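Local structure of probable transcriptional regulator (Vibrio vulnificus, 4GHJ) at residues Leu41-Arg45 with Asn68-Gly72; Val55-Ile61 with Ala81-Leu86. The protein probably regulates transcription by binding DNA through a helix-turn-helix domain of XRE-like family. One frame throughout, in Å; residues are numbered along the deposited sequence.

Interaction 1 (Leu41-Arg45 with Asn68-Gly72); sequences LKQAR and NAEKG
In this XRE-like helix-turn-helix domain, a salt bridge between buried Arg45 and partly exposed Glu70 ties helix 30-47 to the turn at the end of helix 63-69, which by its place in the family fold is probably the recognition helix. The grip is side-on and bidentate. Arg45 NE donates to Glu70 OE2 at 2.7 Å and Arg45 NH2 to Glu70 OE1 at 2.9 Å, each with an N-H...O angle of 155° and each using the syn lone pair of its oxygen. Guanidinium and carboxylate lie nearly coplanar, 8° apart, so the two bonds fix the rotation of both groups. Arginine suits the place because its nitrogens serve several acceptors at once: NH1 is bonded to the carbonyl O of Leu50. The chain runs extended to CD, CG anti to the backbone N, and then bends at chi3 (65°), which turns the NE edge to the glutamate. Glu70 OE1 also accepts from Gln52 NE2, which brings helix 52-59 into the same network.

The aliphatic part of Lys42 lies against the carboxylate, its CB 3.6 Å from Glu70 OE1, while the extended chain carries its amine off. Beside the salt bridge the contact turns apolar: Leu41 CD1 lies 3.9 Å from Ala69 O and 4.4 Å from Ala69 CB, so the small methyl meets the leucine end without a close fit. Gly72, with positive phi, closes helix 63-69 in a Schellman motif. A water donates to Glu70 OE2 at 2.7 Å and, more weakly, to Leu41 O at 3.2 Å, linking the carboxylate to the backbone of helix 30-47.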
ATOM      1  N   LEU B  41       2.133  -3.807 -10.532  1.00 21.31           N
ATOM      2  CA  LEU B  41       1.618  -2.525 -11.016  1.00 20.79           C
ATOM      3  C   LEU B  41       2.037  -2.367 -12.478  1.00 20.62           C
ATOM      4  O   LEU B  41       1.236  -1.935 -13.309  1.00 20.54           O
ATOM      5  CB  LEU B  41       2.127  -1.343 -10.173  1.00 21.21           C
ATOM      6  CG  LEU B  41       1.578  -1.064  -8.763  1.00 23.60           C
ATOM      7  CD1 LEU B  41       2.450   0.024  -8.078  1.00 23.16           C
ATOM      8  CD2 LEU B  41       0.113  -0.618  -8.793  1.00 22.39           C
ATOM      9  N   LYS B  42       3.306  -2.682 -12.775  1.00 19.72           N
ATOM     10  CA  LYS B  42       3.813  -2.638 -14.148  1.00 20.88           C
ATOM     11  C   LYS B  42       2.986  -3.530 -15.098  1.00 21.98           C
ATOM     12  O   LYS B  42       2.583  -3.067 -16.167  1.00 23.01           O
ATOM     13  CB  LYS B  42       5.296  -3.031 -14.208  1.00 21.69           C
ATOM     14  CG  LYS B  42       5.876  -3.175 -15.608  1.00 26.06           C
ATOM     15  CD  LYS B  42       7.359  -3.591 -15.567  1.00 29.49           C
ATOM     16  CE  LYS B  42       7.915  -3.717 -16.964  1.00 32.61           C
ATOM     17  NZ  LYS B  42       9.236  -4.377 -16.967  1.00 35.32           N
ATOM     18  N   GLN B  43       2.746  -4.779 -14.725  0.50 22.23           N
ATOM     19  CA  GLN B  43       1.994  -5.689 -15.609  0.50 22.89           C
ATOM     20  C   GLN B  43       0.504  -5.310 -15.736  0.50 22.83           C
ATOM     21  O   GLN B  43      -0.108  -5.553 -16.779  0.50 22.04           O
ATOM     22  CB  GLN B  43       2.180  -7.143 -15.191  0.50 24.91           C
ATOM     23  CG  GLN B  43       3.648  -7.598 -15.209  0.50 24.17           C
ATOM     24  CD  GLN B  43       4.344  -7.397 -16.574  0.50 27.93           C
ATOM     25  OE1 GLN B  43       3.724  -7.488 -17.636  0.50 28.93           O
ATOM     26  NE2 GLN B  43       5.645  -7.166 -16.533  0.50 25.65           N
ATOM     27  N   ALA B  44      -0.075  -4.720 -14.690  1.00 21.97           N
ATOM     28  CA  ALA B  44      -1.468  -4.229 -14.763  1.00 21.83           C
ATOM     29  C   ALA B  44      -1.526  -3.093 -15.802  1.00 21.09           C
ATOM     30  O   ALA B  44      -2.438  -3.021 -16.611  1.00 22.68           O
ATOM     31  CB  ALA B  44      -1.966  -3.751 -13.386  1.00 20.85           C
ATOM     32  N   ARG B  45      -0.522  -2.212 -15.782  1.00 19.97           N
ATOM     33  CA  ARG B  45      -0.426  -1.108 -16.735  1.00 20.60           C
ATOM     34  C   ARG B  45      -0.262  -1.583 -18.188  1.00 23.45           C
ATOM     35  O   ARG B  45      -0.905  -1.055 -19.120  1.00 24.98           O
ATOM     36  CB  ARG B  45       0.755  -0.206 -16.344  1.00 19.65           C
ATOM     37  CG  ARG B  45       1.083   0.831 -17.375  1.00 23.67           C
ATOM     38  CD  ARG B  45       2.222   1.733 -16.973  1.00 20.75           C
ATOM     39  NE  ARG B  45       3.518   1.056 -16.832  1.00 21.20           N
ATOM     40  CZ  ARG B  45       4.340   0.741 -17.833  1.00 22.12           C
ATOM     41  NH1 ARG B  45       4.012   0.988 -19.104  1.00 21.50           N
ATOM     42  NH2 ARG B  45       5.516   0.167 -17.571  1.00 24.17           N
ATOM     43  N   ASN B  68       9.359   4.947 -10.354  1.00 20.63           N
ATOM     44  CA  ASN B  68       9.774   4.491  -9.043  1.00 21.06           C
ATOM     45  C   ASN B  68       8.793   3.535  -8.385  1.00 19.57           C
ATOM     46  O   ASN B  68       9.215   2.607  -7.705  1.00 20.64           O
ATOM     47  CB  ASN B  68      10.048   5.676  -8.096  1.00 23.18           C
ATOM     48  CG  ASN B  68      11.329   6.426  -8.447  1.00 26.79           C
ATOM     49  OD1 ASN B  68      12.210   5.871  -9.077  1.00 34.34           O
ATOM     50  ND2 ASN B  68      11.434   7.692  -8.030  1.00 32.56           N
ATOM     51  N   ALA B  69       7.489   3.766  -8.579  1.00 19.89           N
ATOM     52  CA  ALA B  69       6.465   2.913  -8.004  1.00 17.41           C
ATOM     53  C   ALA B  69       6.547   1.488  -8.559  1.00 20.31           C
ATOM     54  O   ALA B  69       6.351   0.498  -7.834  1.00 16.56           O
ATOM     55  CB  ALA B  69       5.057   3.522  -8.249  1.00 19.20           C
ATOM     56  N   GLU B  70       6.866   1.370  -9.848  1.00 19.61           N
ATOM     57  CA  GLU B  70       6.961   0.056 -10.468  1.00 20.20           C
ATOM     58  C   GLU B  70       8.235  -0.705 -10.012  1.00 21.50           C
ATOM     59  O   GLU B  70       8.420  -1.863 -10.332  1.00 19.07           O
ATOM     60  CB  GLU B  70       6.838   0.179 -11.992  1.00 21.36           C
ATOM     61  CG  GLU B  70       5.404   0.560 -12.377  1.00 22.99           C
ATOM     62  CD  GLU B  70       5.159   0.684 -13.857  1.00 26.49           C
ATOM     63  OE1 GLU B  70       6.075   0.415 -14.688  1.00 25.87           O
ATOM     64  OE2 GLU B  70       4.003   1.046 -14.175  1.00 27.25           O
ATOM     65  N   LYS B  71       9.117  -0.014  -9.295  1.00 19.42           N
ATOM     66  CA  LYS B  71      10.272  -0.640  -8.657  1.00 21.82           C
ATOM     67  C   LYS B  71       9.981  -0.909  -7.153  1.00 23.45           C
ATOM     68  O   LYS B  71      10.827  -1.457  -6.428  1.00 24.74           O
ATOM     69  CB  LYS B  71      11.493   0.251  -8.839  1.00 22.88           C
ATOM     70  CG  LYS B  71      11.906   0.349 -10.312  1.00 23.68           C
ATOM     71  CD  LYS B  71      13.101   1.244 -10.497  1.00 28.08           C
ATOM     72  CE  LYS B  71      13.455   1.395 -11.977  1.00 28.77           C
ATOM     73  NZ  LYS B  71      13.804   0.112 -12.668  1.00 28.63           N
ATOM     74  N   GLY B  72       8.761  -0.573  -6.711  1.00 23.15           N
ATOM     75  CA  GLY B  72       8.320  -0.802  -5.309  1.00 24.54           C
ATOM     76  C   GLY B  72       8.572   0.389  -4.378  1.00 25.47           C
ATOM     77  O   GLY B  72       8.399   0.273  -3.150  1.00 26.86           O
TER
HETATM   78  O   HOH W   1       1.544   1.264 -13.045  1.00 31.62           O

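Interaction 2 (Val55-Ile61 with Ala81-Leu86); sequences VAEIAGI and AILMAL
Helices 55-59 and 81-85 cross nearly at right angles, their axes 8.8 Å apart at closest approach and their N-to-C directions 101° apart, with Ala59 and Ala85 nearest in the backbone. Alanine suits this crossing because a lone methyl lets the backbones come close. Ala85 CB packs against the branched flank of Ile58, 3.6 Å from its CG2, and is also touched by Val55 CG1 and Ala59 CB. The methyl of Ala59 meets that of Ala81 at 4.4 Å, one turn back along the second helix.

Val55 spreads its two methyls over different partners. With CG1 anti to the backbone N (chi1 170°), that branch reaches Ile82 CG2 at 4.1 Å, and CG2 approaches Leu86 CD2 at the same distance. At the other end, Gly60 adopts positive phi as the C-prime residue of a Schellman motif, in which Ile61 N bonds back to Ala56 O. The chain thereby turns so that Ile61, beyond the helix, still points at the contact and sets CD1 4.1 Å from Ile82 CG1, the two side chains crossing at about a right angle.

No hydrogen bond spans the two segments. Val66 of helix 63-69 packs on Val55 and Ile61, Arg45 of helix 30-47 touches Val55, and Ala30 of the second subunit packs on Ala81.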
ATOM      1  N   VAL B  55       0.015   6.963 -17.543  1.00 27.18           N
ATOM      2  CA  VAL B  55      -0.480   6.769 -16.170  1.00 25.31           C
ATOM      3  C   VAL B  55      -0.245   8.053 -15.362  1.00 23.06           C
ATOM      4  O   VAL B  55      -1.158   8.565 -14.680  1.00 26.79           O
ATOM      5  CB  VAL B  55       0.178   5.555 -15.505  1.00 22.78           C
ATOM      6  CG1 VAL B  55      -0.162   5.503 -13.995  1.00 21.66           C
ATOM      7  CG2 VAL B  55      -0.249   4.267 -16.223  1.00 26.00           C
ATOM      8  N   ALA B  56       0.955   8.608 -15.479  1.00 24.46           N
ATOM      9  CA  ALA B  56       1.296   9.847 -14.778  1.00 25.37           C
ATOM     10  C   ALA B  56       0.313  10.935 -15.168  1.00 27.60           C
ATOM     11  O   ALA B  56      -0.213  11.612 -14.301  1.00 30.32           O
ATOM     12  CB  ALA B  56       2.720  10.278 -15.102  1.00 26.49           C
ATOM     13  N   GLU B  57       0.082  11.103 -16.476  1.00 28.37           N
ATOM     14  CA  GLU B  57      -0.871  12.098 -16.977  1.00 31.57           C
ATOM     15  C   GLU B  57      -2.262  11.967 -16.375  1.00 31.65           C
ATOM     16  O   GLU B  57      -2.850  12.963 -15.945  1.00 34.05           O
ATOM     17  CB  GLU B  57      -0.989  12.044 -18.512  1.00 32.81           C
ATOM     18  CG  GLU B  57       0.027  12.847 -19.233  1.00 38.93           C
ATOM     19  CD  GLU B  57      -0.248  12.906 -20.743  1.00 43.36           C
ATOM     20  OE1 GLU B  57       0.210  11.996 -21.473  1.00 49.03           O
ATOM     21  OE2 GLU B  57      -0.902  13.867 -21.181  1.00 48.37           O
ATOM     22  N   ILE B  58      -2.801  10.749 -16.404  1.00 30.13           N
ATOM     23  CA  ILE B  58      -4.144  10.463 -15.863  1.00 31.79           C
ATOM     24  C   ILE B  58      -4.215  10.770 -14.371  1.00 32.33           C
ATOM     25  O   ILE B  58      -5.173  11.400 -13.892  1.00 35.85           O
ATOM     26  CB  ILE B  58      -4.541   8.983 -16.119  1.00 30.93           C
ATOM     27  CG1 ILE B  58      -4.711   8.713 -17.613  1.00 31.32           C
ATOM     28  CG2 ILE B  58      -5.842   8.599 -15.398  1.00 34.17           C
ATOM     29  CD1 ILE B  58      -4.810   7.223 -17.943  1.00 36.96           C
ATOM     30  N   ALA B  59      -3.175  10.376 -13.644  1.00 30.63           N
ATOM     31  CA  ALA B  59      -3.137  10.569 -12.205  1.00 31.58           C
ATOM     32  C   ALA B  59      -2.692  11.976 -11.795  1.00 33.34           C
ATOM     33  O   ALA B  59      -2.821  12.354 -10.632  1.00 35.37           O
ATOM     34  CB  ALA B  59      -2.243   9.516 -11.558  1.00 27.85           C
ATOM     35  N   GLY B  60      -2.146  12.737 -12.733  1.00 34.61           N
ATOM     36  CA  GLY B  60      -1.704  14.101 -12.441  1.00 36.90           C
ATOM     37  C   GLY B  60      -0.448  14.153 -11.592  1.00 36.41           C
ATOM     38  O   GLY B  60      -0.297  15.046 -10.747  1.00 38.87           O
ATOM     39  N   ILE B  61       0.455  13.199 -11.831  1.00 32.72           N
ATOM     40  CA  ILE B  61       1.731  13.113 -11.124  1.00 32.66           C
ATOM     41  C   ILE B  61       2.891  13.036 -12.122  1.00 32.48           C
ATOM     42  O   ILE B  61       2.681  12.962 -13.341  1.00 31.22           O
ATOM     43  CB  ILE B  61       1.767  11.896 -10.159  1.00 31.65           C
ATOM     44  CG1 ILE B  61       1.679  10.567 -10.941  1.00 29.52           C
ATOM     45  CG2 ILE B  61       0.630  12.002  -9.127  1.00 29.51           C
ATOM     46  CD1 ILE B  61       1.590   9.325 -10.048  1.00 25.19           C
ATOM     47  N   ALA B  81      -3.525   6.515  -6.144  1.00 20.06           N
ATOM     48  CA  ALA B  81      -3.723   7.334  -7.345  1.00 21.06           C
ATOM     49  C   ALA B  81      -3.411   6.541  -8.612  1.00 20.50           C
ATOM     50  O   ALA B  81      -4.098   6.696  -9.614  1.00 21.79           O
ATOM     51  CB  ALA B  81      -2.856   8.584  -7.290  1.00 20.91           C
ATOM     52  N   ILE B  82      -2.352   5.725  -8.576  1.00 21.21           N
ATOM     53  CA  ILE B  82      -1.976   4.865  -9.717  1.00 19.28           C
ATOM     54  C   ILE B  82      -3.047   3.811  -9.949  1.00 20.90           C
ATOM     55  O   ILE B  82      -3.454   3.592 -11.095  1.00 21.90           O
ATOM     56  CB  ILE B  82      -0.569   4.250  -9.546  1.00 18.33           C
ATOM     57  CG1 ILE B  82       0.485   5.372  -9.554  1.00 18.25           C
ATOM     58  CG2 ILE B  82      -0.246   3.198 -10.645  1.00 21.04           C
ATOM     59  CD1 ILE B  82       1.962   4.890  -9.294  1.00 19.61           C
ATOM     60  N   LEU B  83      -3.529   3.182  -8.875  1.00 19.31           N
ATOM     61  CA  LEU B  83      -4.634   2.217  -8.990  1.00 20.98           C
ATOM     62  C   LEU B  83      -5.897   2.863  -9.598  1.00 21.82           C
ATOM     63  O   LEU B  83      -6.595   2.228 -10.415  1.00 23.22           O
ATOM     64  CB  LEU B  83      -4.979   1.589  -7.653  1.00 20.58           C
ATOM     65  CG  LEU B  83      -3.963   0.647  -7.015  1.00 22.26           C
ATOM     66  CD1 LEU B  83      -4.445   0.274  -5.609  1.00 21.75           C
ATOM     67  CD2 LEU B  83      -3.750  -0.573  -7.865  1.00 22.50           C
HETATM   68  N   MSE B  84      -6.195   4.090  -9.180  0.70 21.53           N
HETATM   69  CA  MSE B  84      -7.349   4.837  -9.704  0.70 23.03           C
HETATM   70  C   MSE B  84      -7.188   5.097 -11.216  0.70 23.18           C
HETATM   71  O   MSE B  84      -8.140   4.961 -11.979  0.70 23.50           O
HETATM   72  CB  MSE B  84      -7.508   6.156  -8.943  0.70 23.87           C
HETATM   73  CG  MSE B  84      -7.906   5.990  -7.463  0.70 26.08           C
HETATM   74 SE   MSE B  84      -7.825   7.660  -6.465  0.70 28.45          SE
HETATM   75  CE  MSE B  84      -9.095   8.694  -7.513  0.70 30.26           C
ATOM     76  N   ALA B  85      -5.970   5.451 -11.634  1.00 23.60           N
ATOM     77  CA  ALA B  85      -5.656   5.671 -13.061  1.00 25.34           C
ATOM     78  C   ALA B  85      -5.849   4.381 -13.884  1.00 25.18           C
ATOM     79  O   ALA B  85      -6.227   4.452 -15.012  1.00 25.85           O
ATOM     80  CB  ALA B  85      -4.227   6.215 -13.232  1.00 26.19           C
ATOM     81  N   LEU B  86      -5.601   3.215 -13.286  1.00 23.60           N
ATOM     82  CA  LEU B  86      -5.776   1.924 -13.948  1.00 24.32           C
ATOM     83  C   LEU B  86      -7.191   1.327 -13.747  1.00 24.87           C
ATOM     84  O   LEU B  86      -7.462   0.209 -14.179  1.00 25.36           O
ATOM     85  CB  LEU B  86      -4.729   0.940 -13.410  1.00 23.16           C
ATOM     86  CG  LEU B  86      -3.268   1.319 -13.607  1.00 24.56           C
ATOM     87  CD1 LEU B  86      -2.350   0.365 -12.843  1.00 26.18           C
ATOM     88  CD2 LEU B  86      -2.929   1.334 -15.086  1.00 26.71           C
TER

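Overall arrangement
From the N terminus, helix 30-47 supplies Leu41-Arg45, and the chain then passes through helix 52-59 and into helix 63-69, where Asn68-Gly72 closes interaction 1. Interaction 2 opens within that loop, at Val55-Ile61, and closes beyond it at Ala81-Leu86 on helix 76-85. The segments therefore alternate along the chain, and the two closures cross, tying all four helices into one compact domain. Their centres are 12 Å apart, yet they share packing: Ala69 CB lies 3.5 Å from Ile82 CD1, and Arg45 CD lies 3.6 Å from Val55 CG2. Both contacts also border the second subunit.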